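Local structure of BtGH115A (Bacteroides thetaiotaomicron, 5BY3) at residues A[262-267]-A[301-306]; A[279-284]-A[327-332]; A[461-466]-A[659-664]; A[576-581]-A[635-640]. The protein hydrolyses decorated arabinogalactans as a family GH115 4-O-methyl-alpha-glucuronidase, acting on their glucuronic acid decorations. All coordinates share one frame; numbering follows the deposited sequence.

Contact 1: residues A[262-267]-A[301-306]; sequences AYDYVN and KMQGAK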
# COMPACT_ATOMS: atom_id res chain seq x y z
N ALA A 262 17.79 -16.20 26.00
CA ALA A 262 16.49 -16.09 25.35
C ALA A 262 15.96 -14.62 25.27
O ALA A 262 16.20 -13.83 26.19
CB ALA A 262 15.48 -17.03 26.01
N TYR A 263 15.26 -14.30 24.17
CA TYR A 263 14.52 -13.04 23.97
C TYR A 263 13.20 -13.13 24.70
O TYR A 263 12.12 -13.31 24.10
CB TYR A 263 14.33 -12.76 22.48
CG TYR A 263 13.68 -11.44 22.13
CD1 TYR A 263 14.35 -10.23 22.30
CD2 TYR A 263 12.39 -11.41 21.56
CE1 TYR A 263 13.75 -9.02 21.93
CE2 TYR A 263 11.78 -10.21 21.20
CZ TYR A 263 12.47 -9.01 21.39
OH TYR A 263 11.88 -7.82 21.03
N ASP A 264 13.30 -12.98 26.01
CA ASP A 264 12.25 -13.35 26.94
C ASP A 264 12.38 -12.39 28.11
O ASP A 264 13.44 -12.34 28.79
CB ASP A 264 12.48 -14.81 27.41
CG ASP A 264 11.43 -15.28 28.38
OD1 ASP A 264 11.51 -14.95 29.58
OD2 ASP A 264 10.50 -15.97 27.94
N TYR A 265 11.32 -11.61 28.36
CA TYR A 265 11.42 -10.59 29.39
C TYR A 265 11.09 -11.15 30.76
O TYR A 265 11.64 -10.70 31.77
CB TYR A 265 10.56 -9.36 29.05
CG TYR A 265 11.15 -8.05 29.50
CD1 TYR A 265 12.25 -7.51 28.84
CD2 TYR A 265 10.59 -7.32 30.58
CE1 TYR A 265 12.80 -6.29 29.23
CE2 TYR A 265 11.12 -6.09 30.96
CZ TYR A 265 12.23 -5.58 30.28
OH TYR A 265 12.82 -4.39 30.62
N VAL A 266 10.22 -12.16 30.79
CA VAL A 266 9.85 -12.83 32.05
C VAL A 266 11.06 -13.49 32.73
O VAL A 266 11.17 -13.43 33.94
CB VAL A 266 8.62 -13.78 31.90
CG1 VAL A 266 8.25 -14.49 33.21
CG2 VAL A 266 7.40 -13.01 31.40
N ASN A 267 12.00 -14.04 31.96
CA ASN A 267 13.08 -14.86 32.53
C ASN A 267 14.51 -14.33 32.37
O ASN A 267 15.44 -14.78 33.07
CB ASN A 267 12.96 -16.30 31.97
CG ASN A 267 11.74 -17.02 32.51
OD1 ASN A 267 11.61 -17.22 33.73
ND2 ASN A 267 10.82 -17.41 31.61
N LYS A 301 4.20 -15.68 18.95
CA LYS A 301 4.00 -15.29 20.35
C LYS A 301 5.26 -14.59 20.84
O LYS A 301 6.34 -14.80 20.28
CB LYS A 301 3.70 -16.53 21.24
CG LYS A 301 2.81 -17.62 20.64
CD LYS A 301 1.35 -17.17 20.53
CE LYS A 301 0.67 -17.67 19.25
NZ LYS A 301 -0.51 -16.83 18.86
N MSE A 302 5.16 -13.76 21.88
CA MSE A 302 6.35 -13.49 22.73
C MSE A 302 6.65 -14.78 23.48
O MSE A 302 5.77 -15.64 23.68
CB MSE A 302 6.22 -12.35 23.75
CG MSE A 302 4.96 -12.62 24.57
SE MSE A 302 4.66 -11.19 25.85
CE MSE A 302 3.22 -10.36 24.82
N GLN A 303 7.91 -14.90 23.89
CA GLN A 303 8.34 -16.01 24.72
C GLN A 303 7.95 -15.71 26.17
O GLN A 303 7.79 -14.54 26.54
CB GLN A 303 9.85 -16.17 24.60
CG GLN A 303 10.36 -16.06 23.16
CD GLN A 303 11.81 -16.46 23.05
OE1 GLN A 303 12.38 -17.00 24.00
NE2 GLN A 303 12.41 -16.19 21.90
N GLY A 304 7.74 -16.77 26.96
CA GLY A 304 7.66 -16.65 28.43
C GLY A 304 6.29 -16.41 29.02
O GLY A 304 6.08 -16.56 30.24
N ALA A 305 5.35 -16.03 28.14
CA ALA A 305 3.93 -15.97 28.49
C ALA A 305 3.10 -16.76 27.49
O ALA A 305 3.43 -16.79 26.30
CB ALA A 305 3.45 -14.53 28.59
N LYS A 306 2.05 -17.42 28.00
CA LYS A 306 1.20 -18.30 27.18
C LYS A 306 -0.17 -17.67 26.95
O LYS A 306 -0.60 -17.51 25.79
CB LYS A 306 1.08 -19.70 27.82
CG LYS A 306 1.25 -20.86 26.86
CD LYS A 306 1.59 -22.13 27.62
CE LYS A 306 1.51 -23.37 26.74
NZ LYS A 306 0.88 -24.52 27.45

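Contact 2: residues A[279-284]-A[327-332]; sequences RVKEVA and EKYVNK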
# COMPACT_ATOMS: atom_id res chain seq x y z
N ARG A 279 21.28 0.58 21.91
CA ARG A 279 20.72 1.14 20.69
C ARG A 279 20.12 2.53 20.91
O ARG A 279 20.45 3.44 20.18
CB ARG A 279 19.67 0.17 20.11
CG ARG A 279 18.75 0.72 19.04
CD ARG A 279 19.47 1.15 17.75
NE ARG A 279 20.58 0.28 17.38
CZ ARG A 279 20.44 -0.89 16.78
NH1 ARG A 279 19.23 -1.36 16.48
NH2 ARG A 279 21.51 -1.60 16.49
N VAL A 280 19.23 2.66 21.89
CA VAL A 280 18.72 3.96 22.31
C VAL A 280 19.85 4.97 22.57
O VAL A 280 19.70 6.13 22.23
CB VAL A 280 17.82 3.81 23.54
CG1 VAL A 280 17.07 5.10 23.85
CG2 VAL A 280 16.84 2.67 23.35
N LYS A 281 20.98 4.52 23.13
CA LYS A 281 22.18 5.33 23.34
C LYS A 281 22.72 5.93 22.05
O LYS A 281 22.95 7.14 21.98
CB LYS A 281 23.30 4.53 24.03
CG LYS A 281 23.21 4.41 25.53
CD LYS A 281 24.59 4.10 26.13
CE LYS A 281 24.47 3.62 27.57
NZ LYS A 281 25.78 3.24 28.19
N GLU A 282 22.91 5.11 21.02
CA GLU A 282 23.59 5.57 19.79
C GLU A 282 22.71 6.38 18.81
O GLU A 282 23.21 6.92 17.81
CB GLU A 282 24.25 4.39 19.08
CG GLU A 282 23.27 3.38 18.53
CD GLU A 282 23.93 2.27 17.73
OE1 GLU A 282 25.18 2.21 17.65
OE2 GLU A 282 23.17 1.44 17.18
N VAL A 283 21.42 6.49 19.13
CA VAL A 283 20.37 6.90 18.21
C VAL A 283 19.46 7.99 18.82
O VAL A 283 18.50 8.42 18.18
CB VAL A 283 19.62 5.59 17.75
CG1 VAL A 283 18.14 5.50 18.12
CG2 VAL A 283 19.91 5.25 16.30
N ALA A 284 19.78 8.46 20.03
CA ALA A 284 18.95 9.42 20.82
C ALA A 284 18.80 10.88 20.30
O ALA A 284 17.80 11.56 20.60
CB ALA A 284 19.40 9.42 22.28
N GLU A 327 13.15 8.43 28.72
CA GLU A 327 13.44 9.39 29.85
C GLU A 327 14.94 9.68 30.03
O GLU A 327 15.36 10.83 29.91
CB GLU A 327 12.85 8.95 31.19
CG GLU A 327 11.33 8.92 31.24
CD GLU A 327 10.73 9.18 32.61
OE1 GLU A 327 11.44 9.68 33.52
OE2 GLU A 327 9.51 8.91 32.77
N LYS A 328 15.72 8.64 30.26
CA LYS A 328 17.16 8.73 30.50
C LYS A 328 18.08 9.16 29.32
O LYS A 328 19.04 9.89 29.57
CB LYS A 328 17.64 7.41 31.17
CG LYS A 328 19.13 7.21 31.38
CD LYS A 328 19.30 5.93 32.17
CE LYS A 328 20.70 5.71 32.69
NZ LYS A 328 20.66 4.65 33.73
N TYR A 329 17.83 8.74 28.08
CA TYR A 329 18.71 9.16 26.95
C TYR A 329 18.12 10.07 25.87
O TYR A 329 18.88 10.66 25.07
CB TYR A 329 19.42 7.97 26.26
CG TYR A 329 20.12 7.05 27.19
CD1 TYR A 329 21.45 7.27 27.57
CD2 TYR A 329 19.46 5.94 27.71
CE1 TYR A 329 22.10 6.41 28.45
CE2 TYR A 329 20.10 5.07 28.59
CZ TYR A 329 21.42 5.31 28.96
OH TYR A 329 22.03 4.43 29.82
N VAL A 330 16.79 10.19 25.79
CA VAL A 330 16.21 10.96 24.67
C VAL A 330 15.62 12.28 25.16
O VAL A 330 16.01 13.34 24.67
CB VAL A 330 15.22 10.16 23.75
CG1 VAL A 330 14.87 10.96 22.49
CG2 VAL A 330 15.78 8.80 23.32
N ASN A 331 14.70 12.22 26.12
CA ASN A 331 14.01 13.43 26.56
C ASN A 331 13.38 13.23 27.92
O ASN A 331 12.63 12.27 28.13
CB ASN A 331 12.95 13.82 25.53
CG ASN A 331 12.46 15.25 25.69
OD1 ASN A 331 12.12 15.69 26.79
ND2 ASN A 331 12.37 15.96 24.56
N LYS A 332 13.68 14.14 28.85
CA LYS A 332 13.21 14.01 30.22
C LYS A 332 11.66 13.98 30.33
O LYS A 332 11.12 13.30 31.20
CB LYS A 332 13.86 15.05 31.13
CG LYS A 332 13.81 14.70 32.62
CD LYS A 332 14.44 13.34 32.97
CE LYS A 332 14.02 12.86 34.36
NZ LYS A 332 14.13 11.38 34.53

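Contact 3: residues A[461-466]-A[659-664]; sequences GVTAHL and VCEGLG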
# COMPACT_ATOMS: atom_id res chain seq x y z
N GLY A 461 -11.91 11.50 -9.27
CA GLY A 461 -12.06 10.05 -9.13
C GLY A 461 -10.84 9.36 -8.52
O GLY A 461 -9.72 9.87 -8.50
N VAL A 462 -11.08 8.17 -8.00
CA VAL A 462 -10.17 7.03 -8.13
C VAL A 462 -9.66 6.94 -9.57
O VAL A 462 -8.49 6.78 -9.77
CB VAL A 462 -10.92 5.73 -7.70
CG1 VAL A 462 -10.62 4.50 -8.58
CG2 VAL A 462 -10.63 5.44 -6.25
N THR A 463 -10.58 7.04 -10.54
CA THR A 463 -10.33 6.91 -11.98
C THR A 463 -9.55 8.12 -12.51
O THR A 463 -8.53 7.94 -13.20
CB THR A 463 -11.69 6.68 -12.71
OG1 THR A 463 -12.22 5.42 -12.28
CG2 THR A 463 -11.58 6.69 -14.26
N ALA A 464 -9.95 9.32 -12.10
CA ALA A 464 -9.22 10.52 -12.48
C ALA A 464 -7.77 10.55 -11.95
O ALA A 464 -6.89 11.11 -12.62
CB ALA A 464 -9.98 11.78 -12.08
N HIS A 465 -7.54 9.94 -10.79
CA HIS A 465 -6.17 9.79 -10.25
C HIS A 465 -5.31 8.91 -11.16
O HIS A 465 -4.25 9.33 -11.59
CB HIS A 465 -6.18 9.26 -8.81
CG HIS A 465 -4.83 9.31 -8.14
ND1 HIS A 465 -3.92 8.26 -8.22
CD2 HIS A 465 -4.23 10.28 -7.40
CE1 HIS A 465 -2.82 8.59 -7.55
NE2 HIS A 465 -2.98 9.80 -7.04
N LEU A 466 -5.79 7.70 -11.48
CA LEU A 466 -5.08 6.77 -12.38
C LEU A 466 -4.85 7.35 -13.80
O LEU A 466 -3.77 7.22 -14.36
CB LEU A 466 -5.82 5.41 -12.46
CG LEU A 466 -5.30 4.36 -13.43
CD1 LEU A 466 -3.87 3.94 -13.10
CD2 LEU A 466 -6.23 3.17 -13.48
N VAL A 659 -22.04 4.14 -5.07
CA VAL A 659 -20.99 3.31 -5.66
C VAL A 659 -19.66 3.69 -5.03
O VAL A 659 -19.39 4.89 -4.87
CB VAL A 659 -20.87 3.52 -7.20
CG1 VAL A 659 -19.95 2.47 -7.80
CG2 VAL A 659 -22.22 3.48 -7.89
N CYS A 660 -18.88 2.69 -4.63
CA CYS A 660 -17.46 2.86 -4.36
C CYS A 660 -16.72 2.74 -5.71
O CYS A 660 -16.65 1.65 -6.32
CB CYS A 660 -16.98 1.82 -3.34
SG CYS A 660 -18.02 1.68 -1.86
N GLU A 661 -16.18 3.87 -6.17
CA GLU A 661 -15.91 4.11 -7.61
C GLU A 661 -15.56 2.94 -8.53
O GLU A 661 -16.37 2.59 -9.39
CB GLU A 661 -14.99 5.31 -7.84
CG GLU A 661 -15.00 5.82 -9.28
CD GLU A 661 -14.21 7.09 -9.42
OE1 GLU A 661 -14.43 8.03 -8.63
OE2 GLU A 661 -13.33 7.14 -10.31
N GLY A 662 -14.40 2.33 -8.43
CA GLY A 662 -14.21 1.19 -9.37
C GLY A 662 -14.20 -0.18 -8.68
O GLY A 662 -13.54 -1.12 -9.15
N LEU A 663 -14.89 -0.27 -7.54
CA LEU A 663 -14.74 -1.39 -6.63
C LEU A 663 -15.62 -2.59 -7.01
O LEU A 663 -16.72 -2.40 -7.56
CB LEU A 663 -14.99 -0.91 -5.21
CG LEU A 663 -14.77 -1.87 -4.04
CD1 LEU A 663 -13.30 -2.11 -3.86
CD2 LEU A 663 -15.33 -1.23 -2.78
N GLY A 664 -15.15 -3.82 -6.73
CA GLY A 664 -15.95 -5.07 -6.91
C GLY A 664 -15.80 -5.78 -8.25
O GLY A 664 -15.16 -5.28 -9.15

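Contact 4: residues A[576-581]-A[635-640]; sequences AQLARH and APMTAD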
# COMPACT_ATOMS: atom_id res chain seq x y z
N ALA A 576 -3.76 -25.25 -18.11
CA ALA A 576 -3.49 -26.41 -17.27
C ALA A 576 -4.78 -27.05 -16.75
O ALA A 576 -4.89 -28.31 -16.72
CB ALA A 576 -2.58 -26.01 -16.12
N GLN A 577 -5.74 -26.21 -16.34
CA GLN A 577 -7.02 -26.72 -15.82
C GLN A 577 -7.84 -27.37 -16.95
O GLN A 577 -8.42 -28.45 -16.76
CB GLN A 577 -7.81 -25.64 -15.10
CG GLN A 577 -9.25 -26.04 -14.77
CD GLN A 577 -9.87 -25.22 -13.67
OE1 GLN A 577 -9.18 -24.49 -12.95
NE2 GLN A 577 -11.17 -25.34 -13.51
N LEU A 578 -7.88 -26.71 -18.11
CA LEU A 578 -8.53 -27.26 -19.31
C LEU A 578 -7.85 -28.55 -19.76
O LEU A 578 -8.54 -29.48 -20.14
CB LEU A 578 -8.60 -26.26 -20.44
CG LEU A 578 -9.40 -24.98 -20.23
CD1 LEU A 578 -9.06 -24.03 -21.35
CD2 LEU A 578 -10.89 -25.21 -20.11
N ALA A 579 -6.51 -28.60 -19.65
CA ALA A 579 -5.71 -29.77 -20.01
C ALA A 579 -5.94 -31.02 -19.15
O ALA A 579 -6.04 -32.12 -19.70
CB ALA A 579 -4.23 -29.42 -20.04
N ARG A 580 -5.99 -30.85 -17.82
CA ARG A 580 -6.40 -31.91 -16.88
C ARG A 580 -7.70 -32.57 -17.28
O ARG A 580 -7.87 -33.76 -17.06
CB ARG A 580 -6.59 -31.34 -15.44
CG ARG A 580 -5.29 -31.11 -14.67
CD ARG A 580 -5.53 -30.90 -13.17
NE ARG A 580 -6.25 -29.64 -12.86
CZ ARG A 580 -5.66 -28.45 -12.71
NH1 ARG A 580 -4.34 -28.31 -12.86
NH2 ARG A 580 -6.41 -27.40 -12.44
N HIS A 581 -8.65 -31.79 -17.80
CA HIS A 581 -9.95 -32.32 -18.23
C HIS A 581 -10.01 -32.64 -19.74
O HIS A 581 -11.10 -32.78 -20.28
CB HIS A 581 -11.10 -31.37 -17.83
CG HIS A 581 -11.30 -31.25 -16.36
ND1 HIS A 581 -10.61 -30.34 -15.57
CD2 HIS A 581 -12.13 -31.93 -15.52
CE1 HIS A 581 -10.99 -30.47 -14.32
NE2 HIS A 581 -11.92 -31.42 -14.26
N ALA A 635 -12.51 -35.70 -11.04
CA ALA A 635 -13.82 -35.05 -11.11
C ALA A 635 -14.10 -34.39 -12.49
O ALA A 635 -13.17 -34.15 -13.25
CB ALA A 635 -13.95 -34.04 -9.99
N PRO A 636 -15.39 -34.09 -12.80
CA PRO A 636 -15.67 -33.22 -13.95
C PRO A 636 -15.47 -31.73 -13.64
O PRO A 636 -15.08 -31.38 -12.54
CB PRO A 636 -17.15 -33.50 -14.25
CG PRO A 636 -17.73 -33.99 -12.97
CD PRO A 636 -16.62 -34.66 -12.21
N MSE A 637 -15.74 -30.85 -14.62
CA MSE A 637 -15.62 -29.38 -14.55
C MSE A 637 -16.84 -28.88 -13.87
O MSE A 637 -17.91 -29.48 -13.98
CB MSE A 637 -15.61 -28.68 -15.91
CG MSE A 637 -14.54 -29.23 -16.84
SE MSE A 637 -13.48 -27.85 -17.75
CE MSE A 637 -12.48 -27.25 -16.16
N THR A 638 -16.70 -27.77 -13.15
CA THR A 638 -17.85 -27.03 -12.66
C THR A 638 -18.74 -26.76 -13.85
O THR A 638 -18.27 -26.37 -14.91
CB THR A 638 -17.42 -25.72 -11.96
OG1 THR A 638 -16.63 -26.06 -10.82
CG2 THR A 638 -18.62 -24.87 -11.52
N ALA A 639 -20.03 -27.03 -13.67
CA ALA A 639 -21.06 -26.77 -14.66
C ALA A 639 -21.46 -25.31 -14.54
O ALA A 639 -21.45 -24.74 -13.44
CB ALA A 639 -22.26 -27.66 -14.41
N ASP A 640 -21.79 -24.73 -15.68
CA ASP A 640 -22.32 -23.38 -15.77
C ASP A 640 -23.69 -23.41 -15.13
O ASP A 640 -24.45 -24.36 -15.32
CB ASP A 640 -22.41 -23.00 -17.25
CG ASP A 640 -22.06 -21.55 -17.52
OD1 ASP A 640 -21.05 -21.04 -16.99
OD2 ASP A 640 -22.81 -20.93 -18.30

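Contact 1: residues A[262-267]-A[301-306]
Gln303 and Gly304 pack as a loop against the start of a helix, touching Tyr263, Asp264 and Val266 on the outer part of the TIM-barrel region typical of this family. The loop follows strand 290-291, while 262-267 leads into helix 265-283 with Asp264 at its N-cap. Aspartate suits the place because its short side chain brings OD1 to the backbone N-H of Asn267, with Asn267 N 2.6 Å from Asp264 OD1; a weak bond from Asn267 ND2 reaches the same oxygen. The other oxygen, Asp264 OD2, rests against the loop backbone, 3.0 Å from Gly304 CA, without a hydrogen bond. Tyr263, at the centre of an inverse gamma turn, presents its carbonyl to the neighbouring glutamine: Gln303 CD stands 3.3 Å from Tyr263 O, and Gln303 OE1 lies 3.7 Å from Ala262 CB. With CG anti to its own carbonyl carbon (chi1 -43°), Gln303 sends an extended chain alongside that turn. Glycine fits at 304 on two counts: its phi is positive (90°), and a beta carbon would run into the Asp264 carboxylate. Val266 brings a methyl near the glycine carbonyl, Val266 CG2 lying 4.0 Å from Gly304 O.

Contact 2: residues A[279-284]-A[327-332]
The C-terminal ends of two helices, 265-283 and 308-329, meet through Tyr329 and Val330 on one side and Val280, Lys281 and Ala284 on the other. The tyrosine ring lies under the aliphatic part of Lys281 in a CH-pi contact: Lys281 CG sits 3.9 Å from the Tyr329 ring centroid, 20° off the ring normal and shifted toward the rim. Lys328 CG covers the opposite face, so two lysine chains sandwich the ring. Further along the first of them, Lys281 CE comes within 3.4 Å of Tyr329 OH, a hydroxyl that is hydrogen-bonded to Glu277 OE1. Lysine suits this surface position because its methylenes can pack on an aromatic face. Both helices belong to the TIM-barrel part of the chain, one coming before strand 290-291 and the other after it. Beside the ring the contact is apolar. Val330 CG2 approaches Ala284 CB at 3.8 Å and Val280 CG1 at 4.0 Å, the two valines crossing at about a right angle, and Val330 also touches Tyr290 of the intervening strand. An alanine in place of Tyr329 would probably open a gap between the two lysine chains and leave Glu277 without its hydroxyl partner. Ala284 is small enough to come close to the other backbone: its CB is 3.1 Å from Tyr329 O, while Val330 CG1 lies 3.5 Å from Ala284 O.

Contact 3: residues A[461-466]-A[659-664]
Glu661 reaches across to the first turn of helix 462-473 and supplies an acceptor for its N-terminal end, where Gly461 occupies the N-cap position and has no side chain to offer. The contact joins helix 462-473, which follows the last barrel strand, to the C-terminal beta domain, in which Cys660 to Leu663 form a type I beta turn with Glu661 as its second residue. One carboxylate oxygen does most of the work. Glu661 OE2 accepts from Thr463 N at 2.8 Å, a fairly straight bond with an N-H...O angle of 158° whose donor stands 39° out of the carboxylate plane. A second, weak bond comes to OE2 from the hydroxyl Thr463 OG1, also at 2.8 Å; threonine thus contributes both a backbone and a side-chain donor. The partial positive charge expected at a helix start would probably stabilise the carboxylate here. Glu661 CG lies anti to its backbone N (chi1 -164°), and the chain beyond it is extended, so that the carboxylate arrives at the helix start. The turn is closed by Leu663 N to Cys660 O, and both of these residues have backbone bonds with Ala669. In the helix, His465 N bonds to Gly461 O, while the His465 ring is held by Asp449 and Tyr442. Val462 CB lies 3.8 Å from Glu661 OE2, and its side chain also touches Ser412 and Tyr415 of helix 411-423. Glycine is apt at 461, since a beta carbon would clash with OE2 of the glutamate; as it is, Glu661 OE1 lies 3.2 Å from Gly461 CA.

Contact 4: residues A[576-581]-A[635-640]
The imidazole of His581 has Met637, a selenomethionine here, over one face and two backbone carbonyl oxygens about its edges. The contact packs the connecting segment 635-640, on its way from the helical region to the C-terminal beta domain, against the end of helix 552-580. The facial contact is a CH-pi approach in which Met637 CG lies 4.0 Å from the His581 ring centroid, 20° off the normal. The selenium sits obliquely to the ring. In the ring plane His581 ND1 donates to Gln577 O at 3.1 Å, almost straight at 175°, tying the ring to the final turn of the helix. At another edge His581 NE2 lies 3.2 Å from Ala635 O. Histidine suits the site by pairing a polar edge with a flat face. An alanine in place of His581 would probably leave Gln577 O without this side-chain donor and the Met637 side chain without the ring it packs on. The side-chain amide of Gln577 is anchored from outside, its OE1 accepting from Leu519 N. Leu578 CD2 meets Met637 SE at 4.4 Å. Bent at chi3 (72°), the long chain ends in a methyl beside the helix: Met637 CE lies 3.5 Å from Gln577 NE2.

Overall arrangement
Contacts 1 and 2 belong together: both use helix 265-283, one at its start and one at its end, and their centres lie 25 Å apart without touching. Their segments alternate along the chain, so helix 265-283 packs at its start on the loop before helix 308-329 and at its end on the end of that helix. The centre of contact 3 lies about 45 Å from the centres of both, across the chain's centre. Contact 4 is about 35 Å from contact 3 by centres, and both its segments fall between those of contact 3 in sequence; it packs the connecting segment on helix 552-580. Along the chain the order thus runs from the barrel region to two contacts involving later helices, contact 3 joining one of them to the C-terminal beta domain.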